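Local coordinates for protein alpha-fucosidase (Bifidobacterium bifidum, PDB 2EAB) that probably releases alpha-1,2-linked L-fucose from glycans by hydrolysis, this chain being the catalytic part of a longer, calcium-binding protein, at residues S504-Y516 and Y578-E592. Sequence-based numbering, arbitrary orientation.
Sequences SPAAVPWILQNVY and YESSLVWQMLNDAIE. With TRS (2-amino-2-hydroxymethyl-propane-1,3-diol), chain K.
L582 drives its branched end between A506 and W510 where helices 507-516 and 578-592 pack at 45° in the helical catalytic domain of this family 95 glycoside hydrolase, whose family core is an (alpha/alpha)6 barrel. CD2 of L582 lies over a face of the W510 five-membered ring, 4.0 Å from its centroid in a CH-pi contact, while its CD1 meets CB of A506; a small alanine suits this close approach. Next along, the puckered P509 ring meets the thioether of M586, SD of M586 to CG of P509 3.8 Å; with the chain bent at chi3 (64°), SD touches CB of P509 and CD1 of L512 too.

The polar links are indirect, through waters and a bound Tris. One water accepts from N of A506 and donates to OE2 of E579, whose OE1 bonds T560, and to OH of Y578, which also bonds N422. A second accepts from NE2 of Q513 and donates to O of L582, which also accepts the helical N-H of M586, so this water joins the two helices.

Y516, with CG anti to its backbone N (chi1 -176°), turns a ring face to D589, whose CB sits 4.2 Å from the centroid. A serine here would probably strip the apolar cover from D589 and open a gap beside it. D589 and Q513 also grip the Tris, probably from the crystallisation liquor: its O2 donates to OD1 of D589 at 2.7 Å, and its O3 to OE1 of Q513 at 2.6 Å.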
loop_
_atom_site.group_PDB
_atom_site.type_symbol
_atom_site.label_atom_id
_atom_site.label_comp_id
_atom_site.label_asym_id
_atom_site.label_seq_id
_atom_site.Cartn_x
_atom_site.Cartn_y
_atom_site.Cartn_z
ATOM N N SER A 504 -14.432 9.182 8.645
ATOM C CA SER A 504 -14.441 7.766 8.324
ATOM C C SER A 504 -13.730 6.967 9.404
ATOM O O SER A 504 -12.648 6.442 9.164
ATOM C CB SER A 504 -13.765 7.520 6.975
ATOM O OG SER A 504 -12.394 7.884 7.022
ATOM N N PRO A 505 -14.341 6.851 10.590
ATOM C CA PRO A 505 -13.634 6.194 11.684
ATOM C C PRO A 505 -13.415 4.701 11.478
ATOM O O PRO A 505 -12.560 4.120 12.150
ATOM C CB PRO A 505 -14.528 6.458 12.895
ATOM C CG PRO A 505 -15.881 6.683 12.332
ATOM C CD PRO A 505 -15.662 7.348 11.007
ATOM N N ALA A 506 -14.165 4.079 10.567
ATOM C CA ALA A 506 -13.923 2.672 10.254
ATOM C C ALA A 506 -12.610 2.465 9.495
ATOM O O ALA A 506 -12.203 1.321 9.265
ATOM C CB ALA A 506 -15.098 2.061 9.505
ATOM N N ALA A 507 -11.949 3.564 9.126
ATOM C CA ALA A 507 -10.607 3.505 8.558
ATOM C C ALA A 507 -9.640 2.753 9.474
ATOM O O ALA A 507 -8.736 2.058 8.992
ATOM C CB ALA A 507 -10.089 4.907 8.293
ATOM N N VAL A 508 -9.808 2.906 10.789
ATOM C CA VAL A 508 -8.929 2.217 11.739
ATOM C C VAL A 508 -9.185 0.701 11.764
ATOM O O VAL A 508 -8.262 -0.070 11.517
ATOM C CB VAL A 508 -8.931 2.875 13.147
ATOM C CG1 VAL A 508 -8.103 2.053 14.124
ATOM C CG2 VAL A 508 -8.392 4.293 13.059
ATOM N N PRO A 509 -10.442 0.261 12.002
ATOM C CA PRO A 509 -10.743 -1.149 11.726
ATOM C C PRO A 509 -10.151 -1.656 10.402
ATOM O O PRO A 509 -9.513 -2.705 10.374
ATOM C CB PRO A 509 -12.277 -1.171 11.707
ATOM C CG PRO A 509 -12.654 -0.134 12.728
ATOM C CD PRO A 509 -11.604 0.958 12.595
ATOM N N TRP A 510 -10.333 -0.914 9.315
ATOM C CA TRP A 510 -9.845 -1.377 8.024
ATOM C C TRP A 510 -8.323 -1.565 7.991
ATOM O O TRP A 510 -7.842 -2.635 7.612
ATOM C CB TRP A 510 -10.297 -0.442 6.913
ATOM C CG TRP A 510 -10.177 -1.018 5.531
ATOM C CD1 TRP A 510 -9.626 -2.220 5.163
ATOM C CD2 TRP A 510 -10.608 -0.392 4.331
ATOM N NE1 TRP A 510 -9.706 -2.377 3.803
ATOM C CE2 TRP A 510 -10.295 -1.262 3.265
ATOM C CE3 TRP A 510 -11.230 0.833 4.051
ATOM C CZ2 TRP A 510 -10.600 -0.952 1.936
ATOM C CZ3 TRP A 510 -11.538 1.140 2.737
ATOM C CH2 TRP A 510 -11.215 0.255 1.694
ATOM N N ILE A 511 -7.563 -0.544 8.381
ATOM C CA ILE A 511 -6.108 -0.685 8.366
ATOM C C ILE A 511 -5.642 -1.776 9.338
ATOM O O ILE A 511 -4.618 -2.412 9.106
ATOM C CB ILE A 511 -5.379 0.667 8.604
ATOM C CG1 ILE A 511 -3.957 0.633 8.030
ATOM C CG2 ILE A 511 -5.381 1.058 10.081
ATOM C CD1 ILE A 511 -3.904 0.547 6.505
ATOM N N LEU A 512 -6.404 -2.006 10.406
ATOM C CA LEU A 512 -6.114 -3.131 11.294
ATOM C C LEU A 512 -6.191 -4.487 10.603
ATOM O O LEU A 512 -5.550 -5.445 11.054
ATOM C CB LEU A 512 -6.981 -3.098 12.547
ATOM C CG LEU A 512 -6.583 -2.016 13.559
ATOM C CD1 LEU A 512 -7.672 -1.855 14.609
ATOM C CD2 LEU A 512 -5.238 -2.293 14.215
ATOM N N GLN A 513 -6.967 -4.587 9.526
ATOM C CA GLN A 513 -6.941 -5.821 8.737
ATOM C C GLN A 513 -5.553 -6.079 8.170
ATOM O O GLN A 513 -5.036 -7.193 8.272
ATOM C CB GLN A 513 -7.953 -5.797 7.601
ATOM C CG GLN A 513 -9.394 -5.905 8.042
ATOM C CD GLN A 513 -10.337 -6.182 6.891
ATOM O OE1 GLN A 513 -10.059 -7.021 6.041
ATOM N NE2 GLN A 513 -11.476 -5.496 6.878
ATOM N N ASN A 514 -4.952 -5.053 7.566
ATOM C CA ASN A 514 -3.604 -5.193 7.016
ATOM C C ASN A 514 -2.608 -5.586 8.099
ATOM O O ASN A 514 -1.699 -6.382 7.865
ATOM C CB ASN A 514 -3.126 -3.887 6.372
ATOM C CG ASN A 514 -3.918 -3.495 5.145
ATOM O OD1 ASN A 514 -3.473 -3.697 4.009
ATOM N ND2 ASN A 514 -5.071 -2.898 5.359
ATOM N N VAL A 515 -2.797 -5.020 9.286
ATOM C CA VAL A 515 -1.936 -5.305 10.428
ATOM C C VAL A 515 -2.099 -6.761 10.877
ATOM O O VAL A 515 -1.105 -7.470 11.050
ATOM C CB VAL A 515 -2.181 -4.310 11.594
ATOM C CG1 VAL A 515 -1.401 -4.716 12.828
ATOM C CG2 VAL A 515 -1.792 -2.901 11.175
ATOM N N TYR A 516 -3.343 -7.207 11.051
ATOM C CA TYR A 516 -3.588 -8.581 11.481
ATOM C C TYR A 516 -3.043 -9.604 10.480
ATOM O O TYR A 516 -2.595 -10.687 10.871
ATOM C CB TYR A 516 -5.074 -8.836 11.781
ATOM C CG TYR A 516 -5.287 -10.234 12.312
ATOM C CD1 TYR A 516 -4.874 -10.571 13.596
ATOM C CD2 TYR A 516 -5.846 -11.235 11.518
ATOM C CE1 TYR A 516 -5.022 -11.863 14.088
ATOM C CE2 TYR A 516 -6.001 -12.538 12.010
ATOM C CZ TYR A 516 -5.581 -12.837 13.294
ATOM O OH TYR A 516 -5.714 -14.115 13.801
ATOM N N TYR A 578 -20.785 -0.859 4.379
ATOM C CA TYR A 578 -19.374 -0.492 4.424
ATOM C C TYR A 578 -18.821 -0.586 5.857
ATOM O O TYR A 578 -17.907 -1.374 6.141
ATOM C CB TYR A 578 -19.217 0.909 3.804
ATOM C CG TYR A 578 -18.021 1.706 4.263
ATOM C CD1 TYR A 578 -16.720 1.296 3.977
ATOM C CD2 TYR A 578 -18.196 2.896 4.966
ATOM C CE1 TYR A 578 -15.619 2.039 4.414
ATOM C CE2 TYR A 578 -17.114 3.643 5.400
ATOM C CZ TYR A 578 -15.833 3.216 5.122
ATOM O OH TYR A 578 -14.781 3.974 5.591
ATOM N N GLU A 579 -19.411 0.173 6.777
ATOM C CA GLU A 579 -18.890 0.195 8.144
ATOM C C GLU A 579 -19.147 -1.099 8.903
ATOM O O GLU A 579 -18.276 -1.575 9.630
ATOM C CB GLU A 579 -19.424 1.389 8.935
ATOM C CG GLU A 579 -18.896 2.726 8.436
ATOM C CD GLU A 579 -18.933 3.835 9.479
ATOM O OE1 GLU A 579 -19.519 3.648 10.566
ATOM O OE2 GLU A 579 -18.375 4.919 9.203
ATOM N N SER A 580 -20.336 -1.672 8.737
ATOM C CA SER A 580 -20.644 -2.925 9.422
ATOM C C SER A 580 -19.767 -4.074 8.955
ATOM O O SER A 580 -19.369 -4.908 9.769
ATOM C CB SER A 580 -22.122 -3.283 9.307
ATOM O OG SER A 580 -22.890 -2.359 10.051
ATOM N N SER A 581 -19.446 -4.111 7.664
ATOM C CA SER A 581 -18.554 -5.153 7.151
ATOM C C SER A 581 -17.170 -5.029 7.768
ATOM O O SER A 581 -16.546 -6.035 8.126
ATOM C CB SER A 581 -18.454 -5.096 5.628
ATOM O OG SER A 581 -19.702 -5.407 5.034
ATOM N N LEU A 582 -16.702 -3.791 7.899
ATOM C CA LEU A 582 -15.393 -3.538 8.487
ATOM C C LEU A 582 -15.362 -3.864 9.979
ATOM O O LEU A 582 -14.404 -4.468 10.470
ATOM C CB LEU A 582 -14.957 -2.093 8.249
ATOM C CG LEU A 582 -14.571 -1.774 6.804
ATOM C CD1 LEU A 582 -14.287 -0.294 6.659
ATOM C CD2 LEU A 582 -13.378 -2.600 6.338
ATOM N N VAL A 583 -16.397 -3.466 10.711
ATOM C CA VAL A 583 -16.422 -3.738 12.151
ATOM C C VAL A 583 -16.578 -5.238 12.414
ATOM O O VAL A 583 -15.927 -5.784 13.311
ATOM C CB VAL A 583 -17.476 -2.877 12.885
ATOM C CG1 VAL A 583 -17.599 -3.284 14.357
ATOM C CG2 VAL A 583 -17.090 -1.407 12.783
ATOM N N TRP A 584 -17.410 -5.894 11.609
ATOM C CA TRP A 584 -17.557 -7.345 11.679
ATOM C C TRP A 584 -16.203 -8.026 11.488
ATOM O O TRP A 584 -15.841 -8.923 12.262
ATOM C CB TRP A 584 -18.567 -7.818 10.638
ATOM C CG TRP A 584 -18.857 -9.289 10.660
ATOM C CD1 TRP A 584 -19.857 -9.922 11.343
ATOM C CD2 TRP A 584 -18.149 -10.311 9.949
ATOM N NE1 TRP A 584 -19.811 -11.274 11.102
ATOM C CE2 TRP A 584 -18.777 -11.541 10.247
ATOM C CE3 TRP A 584 -17.052 -10.306 9.078
ATOM C CZ2 TRP A 584 -18.333 -12.757 9.713
ATOM C CZ3 TRP A 584 -16.611 -11.516 8.551
ATOM C CH2 TRP A 584 -17.259 -12.724 8.864
ATOM N N GLN A 585 -15.447 -7.587 10.482
ATOM C CA GLN A 585 -14.150 -8.193 10.209
ATOM C C GLN A 585 -13.168 -7.960 11.343
ATOM O O GLN A 585 -12.390 -8.860 11.686
ATOM C CB GLN A 585 -13.552 -7.673 8.905
ATOM C CG GLN A 585 -12.506 -8.613 8.337
ATOM C CD GLN A 585 -13.127 -9.901 7.838
ATOM O OE1 GLN A 585 -13.893 -9.894 6.881
ATOM N NE2 GLN A 585 -12.828 -11.012 8.508
ATOM N N MET A 586 -13.195 -6.756 11.917
ATOM C CA MET A 586 -12.305 -6.436 13.025
ATOM C C MET A 586 -12.587 -7.329 14.227
ATOM O O MET A 586 -11.666 -7.866 14.835
ATOM C CB MET A 586 -12.417 -4.969 13.429
ATOM C CG MET A 586 -11.461 -4.608 14.551
ATOM S SD MET A 586 -11.623 -2.924 15.123
ATOM C CE MET A 586 -13.294 -2.931 15.797
ATOM N N LEU A 587 -13.860 -7.471 14.580
ATOM C CA LEU A 587 -14.219 -8.325 15.709
ATOM C C LEU A 587 -13.847 -9.780 15.435
ATOM O O LEU A 587 -13.400 -10.490 16.336
ATOM C CB LEU A 587 -15.704 -8.186 16.053
ATOM C CG LEU A 587 -16.137 -6.816 16.590
ATOM C CD1 LEU A 587 -17.648 -6.749 16.717
ATOM C CD2 LEU A 587 -15.467 -6.490 17.928
ATOM N N ASN A 588 -14.020 -10.205 14.188
ATOM C CA ASN A 588 -13.626 -11.541 13.760
ATOM C C ASN A 588 -12.120 -11.759 13.966
ATOM O O ASN A 588 -11.702 -12.735 14.607
ATOM C CB ASN A 588 -14.020 -11.732 12.294
ATOM C CG ASN A 588 -14.191 -13.190 11.911
ATOM O OD1 ASN A 588 -13.891 -14.104 12.683
ATOM N ND2 ASN A 588 -14.685 -13.413 10.704
ATOM N N ASP A 589 -11.318 -10.831 13.442
ATOM C CA ASP A 589 -9.866 -10.869 13.622
ATOM C C ASP A 589 -9.472 -10.800 15.099
ATOM O O ASP A 589 -8.571 -11.530 15.535
ATOM C CB ASP A 589 -9.183 -9.708 12.878
ATOM C CG ASP A 589 -9.143 -9.878 11.356
ATOM O OD1 ASP A 589 -9.538 -10.932 10.827
ATOM O OD2 ASP A 589 -8.683 -8.928 10.681
ATOM N N ALA A 590 -10.134 -9.925 15.856
ATOM C CA ALA A 590 -9.843 -9.764 17.280
ATOM C C ALA A 590 -10.102 -11.049 18.061
ATOM O O ALA A 590 -9.300 -11.433 18.913
ATOM C CB ALA A 590 -10.650 -8.612 17.859
ATOM N N ILE A 591 -11.221 -11.704 17.764
ATOM C CA ILE A 591 -11.554 -12.987 18.380
ATOM C C ILE A 591 -10.489 -14.030 18.049
ATOM O O ILE A 591 -10.053 -14.779 18.927
ATOM C CB ILE A 591 -12.965 -13.457 17.960
ATOM C CG1 ILE A 591 -14.027 -12.589 18.643
ATOM C CG2 ILE A 591 -13.183 -14.930 18.311
ATOM C CD1 ILE A 591 -15.403 -12.660 18.013
ATOM N N GLU A 592 -10.050 -14.059 16.796
ATOM C CA GLU A 592 -9.002 -14.998 16.405
ATOM C C GLU A 592 -7.674 -14.720 17.098
ATOM O O GLU A 592 -6.992 -15.655 17.543
ATOM C CB GLU A 592 -8.843 -15.048 14.887
ATOM C CG GLU A 592 -10.046 -15.654 14.189
ATOM C CD GLU A 592 -10.398 -17.018 14.762
ATOM O OE1 GLU A 592 -9.527 -17.919 14.734
ATOM O OE2 GLU A 592 -11.527 -17.187 15.264
HETATM C C TRS K . -8.597 -10.815 6.025
HETATM C C1 TRS K . -8.920 -12.075 5.220
HETATM C C2 TRS K . -9.597 -10.642 7.146
HETATM C C3 TRS K . -8.594 -9.581 5.124
HETATM N N TRS K . -7.272 -10.989 6.615
HETATM O O1 TRS K . -10.222 -12.007 4.620
HETATM O O2 TRS K . -9.588 -11.500 8.168
HETATM O O3 TRS K . -7.886 -8.485 5.720
HETATM O O HOH W 1 -15.764 4.980 8.350
HETATM O O HOH W 2 -11.948 -4.192 9.397
HETATM O O HOH W 3 -7.970 -6.802 11.927
HETATM O O HOH W 4 -6.808 -9.336 8.765
#